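Long-range contact in AvrL567-D (Melampsora lini, PDB 2QVT), which is a flax rust avirulence protein that probably triggers the defence response of flax plants carrying a matching resistance gene: residues V49-L54 against P67-I72. Sequence-based numbering, arbitrary orientation.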
ATOM      1  N   VAL A  49      -3.974   1.284   8.393  1.00 22.71           N
ATOM      2  CA  VAL A  49      -2.670   0.997   9.002  1.00 23.35           C
ATOM      3  C   VAL A  49      -1.696   2.187   8.881  1.00 22.55           C
ATOM      4  O   VAL A  49      -1.951   3.122   8.155  1.00 22.62           O
ATOM      5  CB  VAL A  49      -1.981  -0.239   8.359  1.00 23.39           C
ATOM      6  CG1 VAL A  49      -2.772  -1.498   8.627  1.00 23.04           C
ATOM      7  CG2 VAL A  49      -1.766  -0.019   6.837  1.00 23.70           C
ATOM      8  N   THR A  50      -0.594   2.145   9.626  1.00 23.00           N
ATOM      9  CA  THR A  50       0.492   3.100   9.446  1.00 22.65           C
ATOM     10  C   THR A  50       1.738   2.368   9.023  1.00 22.29           C
ATOM     11  O   THR A  50       2.035   1.277   9.518  1.00 22.00           O
ATOM     12  CB  THR A  50       0.739   3.910  10.714  1.00 24.02           C
ATOM     13  OG1 THR A  50      -0.504   4.534  11.093  1.00 25.33           O
ATOM     14  CG2 THR A  50       1.842   5.022  10.470  1.00 19.88           C
ATOM     15  N   LEU A  51       2.451   2.955   8.082  1.00 22.12           N
ATOM     16  CA  LEU A  51       3.614   2.305   7.497  1.00 22.62           C
ATOM     17  C   LEU A  51       4.834   3.051   7.978  1.00 23.53           C
ATOM     18  O   LEU A  51       4.923   4.276   7.794  1.00 23.89           O
ATOM     19  CB  LEU A  51       3.549   2.371   5.953  1.00 22.32           C
ATOM     20  CG  LEU A  51       2.447   1.582   5.212  1.00 22.43           C
ATOM     21  CD1 LEU A  51       2.647   1.676   3.720  1.00 20.77           C
ATOM     22  CD2 LEU A  51       2.294   0.095   5.641  1.00 21.29           C
ATOM     23  N   SER A  52       5.763   2.329   8.598  1.00 23.34           N
ATOM     24  CA  SER A  52       7.016   2.905   8.999  1.00 24.46           C
ATOM     25  C   SER A  52       6.894   4.148   9.920  1.00 24.43           C
ATOM     26  O   SER A  52       7.825   4.936   9.972  1.00 24.86           O
ATOM     27  CB  SER A  52       7.820   3.279   7.752  1.00 25.08           C
ATOM     28  OG  SER A  52       8.093   2.165   6.927  1.00 26.95           O
ATOM     29  N   GLY A  53       5.778   4.337  10.624  1.00 23.68           N
ATOM     30  CA  GLY A  53       5.620   5.564  11.389  1.00 24.04           C
ATOM     31  C   GLY A  53       5.396   6.861  10.580  1.00 24.28           C
ATOM     32  O   GLY A  53       5.335   7.949  11.160  1.00 23.68           O
ATOM     33  N   LEU A  54       5.221   6.758   9.260  1.00 23.83           N
ATOM     34  CA  LEU A  54       5.249   7.935   8.372  1.00 24.23           C
ATOM     35  C   LEU A  54       3.975   8.161   7.532  1.00 24.10           C
ATOM     36  O   LEU A  54       3.616   9.305   7.251  1.00 23.78           O
ATOM     37  CB  LEU A  54       6.453   7.854   7.429  1.00 23.46           C
ATOM     38  CG  LEU A  54       7.839   7.839   8.084  1.00 26.96           C
ATOM     39  CD1 LEU A  54       8.909   7.451   7.068  1.00 26.71           C
ATOM     40  CD2 LEU A  54       8.178   9.176   8.839  1.00 26.67           C
ATOM     41  N   PRO A  67      -5.476   1.083  -2.232  1.00 23.03           N
ATOM     42  CA  PRO A  67      -5.259   1.837  -1.010  1.00 21.92           C
ATOM     43  C   PRO A  67      -5.009   3.302  -1.321  1.00 21.40           C
ATOM     44  O   PRO A  67      -4.567   3.661  -2.435  1.00 21.57           O
ATOM     45  CB  PRO A  67      -3.989   1.201  -0.437  1.00 21.45           C
ATOM     46  CG  PRO A  67      -3.192   0.808  -1.715  1.00 23.83           C
ATOM     47  CD  PRO A  67      -4.253   0.409  -2.727  1.00 21.70           C
ATOM     48  N   LEU A  68      -5.269   4.138  -0.326  1.00 21.49           N
ATOM     49  CA  LEU A  68      -4.907   5.566  -0.347  1.00 20.98           C
ATOM     50  C   LEU A  68      -3.888   5.866   0.787  1.00 21.02           C
ATOM     51  O   LEU A  68      -3.824   5.162   1.797  1.00 19.79           O
ATOM     52  CB  LEU A  68      -6.164   6.440  -0.213  1.00 21.71           C
ATOM     53  CG  LEU A  68      -7.313   6.275  -1.251  1.00 23.51           C
ATOM     54  CD1 LEU A  68      -8.412   7.323  -0.954  1.00 25.26           C
ATOM     55  CD2 LEU A  68      -6.886   6.336  -2.756  1.00 19.17           C
ATOM     56  N   PHE A  69      -3.131   6.931   0.609  1.00 20.69           N
ATOM     57  CA  PHE A  69      -1.998   7.229   1.438  1.00 21.39           C
ATOM     58  C   PHE A  69      -2.066   8.676   1.901  1.00 21.98           C
ATOM     59  O   PHE A  69      -2.539   9.555   1.161  1.00 22.73           O
ATOM     60  CB  PHE A  69      -0.726   6.980   0.642  1.00 20.17           C
ATOM     61  CG  PHE A  69      -0.618   5.571   0.170  1.00 23.53           C
ATOM     62  CD1 PHE A  69      -0.148   4.560   1.039  1.00 20.12           C
ATOM     63  CD2 PHE A  69      -1.023   5.219  -1.119  1.00 23.36           C
ATOM     64  CE1 PHE A  69      -0.061   3.275   0.623  1.00 18.96           C
ATOM     65  CE2 PHE A  69      -0.932   3.897  -1.536  1.00 21.62           C
ATOM     66  CZ  PHE A  69      -0.460   2.926  -0.647  1.00 20.87           C
ATOM     67  N   LYS A  70      -1.630   8.894   3.137  1.00 22.54           N
ATOM     68  CA  LYS A  70      -1.441  10.215   3.649  1.00 23.73           C
ATOM     69  C   LYS A  70      -0.178  10.294   4.500  1.00 24.19           C
ATOM     70  O   LYS A  70      -0.035   9.536   5.483  1.00 24.97           O
ATOM     71  CB  LYS A  70      -2.654  10.653   4.488  1.00 24.90           C
ATOM     72  CG  LYS A  70      -2.592  12.131   4.925  1.00 26.52           C
ATOM     73  CD  LYS A  70      -3.765  12.483   5.789  1.00 30.67           C
ATOM     74  CE  LYS A  70      -4.958  12.779   4.979  1.00 31.92           C
ATOM     75  NZ  LYS A  70      -6.040  13.348   5.863  1.00 35.03           N
ATOM     76  N   TRP A  71       0.703  11.225   4.159  1.00 23.12           N
ATOM     77  CA  TRP A  71       1.838  11.563   5.032  1.00 24.65           C
ATOM     78  C   TRP A  71       1.447  12.068   6.433  1.00 24.56           C
ATOM     79  O   TRP A  71       0.828  13.105   6.570  1.00 23.96           O
ATOM     80  CB  TRP A  71       2.763  12.613   4.357  1.00 23.74           C
ATOM     81  CG  TRP A  71       4.046  12.907   5.162  1.00 24.24           C
ATOM     82  CD1 TRP A  71       4.271  13.987   5.993  1.00 24.21           C
ATOM     83  CD2 TRP A  71       5.224  12.101   5.229  1.00 20.48           C
ATOM     84  NE1 TRP A  71       5.533  13.913   6.528  1.00 23.00           N
ATOM     85  CE2 TRP A  71       6.143  12.774   6.076  1.00 23.04           C
ATOM     86  CE3 TRP A  71       5.617  10.895   4.620  1.00 22.40           C
ATOM     87  CZ2 TRP A  71       7.424  12.265   6.362  1.00 22.35           C
ATOM     88  CZ3 TRP A  71       6.894  10.397   4.891  1.00 23.10           C
ATOM     89  CH2 TRP A  71       7.775  11.078   5.764  1.00 23.54           C
ATOM     90  N   ILE A  72       1.895  11.369   7.474  1.00 26.45           N
ATOM     91  CA  ILE A  72       1.648  11.838   8.847  1.00 28.12           C
ATOM     92  C   ILE A  72       2.946  12.045   9.604  1.00 30.36           C
ATOM     93  O   ILE A  72       2.910  12.165  10.824  1.00 31.28           O
ATOM     94  CB  ILE A  72       0.646  10.930   9.670  1.00 27.62           C
ATOM     95  CG1 ILE A  72       1.065   9.448   9.704  1.00 26.30           C
ATOM     96  CG2 ILE A  72      -0.784  11.074   9.084  1.00 26.00           C
ATOM     97  CD1 ILE A  72       2.306   9.075  10.538  1.00 24.59           C
TER
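The side chain of Leu54 runs alongside the indole of Trp71, both heading the same way, and passes over one face near the outer edge of the six-membered ring, at CZ3 and CH2. Leu54 CB starts 3.6 Å from Trp71 CZ3; CG then comes to 4.0 Å from Trp71 CH2. At the branch, CD2 makes the closer approach, 3.6 Å from Trp71 CH2, whereas CD1, lower and farther out, stays 4.0 Å from that same carbon. CG stands anti to the carbonyl carbon (chi1 -61°), which separates the side chain from its own carbonyl; Leu54 O reaches over that same face of the indole, offset toward the rim. The indole N-H, by contrast, is engaged by Gly74 O.

Leu54 O also accepts the hydrogen bond that joins the segments, from Ile72 N at 2.7 Å. It is nearly straight (164° at the hydrogen), although the donor is tilted out of the carbonyl plane. In the antiparallel meander 48-51, 55-59, 67-71, this bond prolongs the pairing of the last two strands, in which Lys70 bonds Asn56. The first hairpin closes through a two-residue type I' turn: Ser52 and Gly53 both have positive phi, and Leu54 N bonds back to Leu51 O.

Ile72 bends over this turn. Its CG1 sits between the backbone N and the carbonyl carbon (chi1 54°), bringing CD1 to 3.3 Å from Gly53 O and 4.1 Å from Thr50 CG2, while Thr50 OG1 bonds to Asn56. Deeper inside, Leu51 CD1 approaches the edge of the Phe69 ring near its plane, 4.4 Å from CE1, and Val57 and Val55 of the middle strand touch Leu51 and Phe69 respectively.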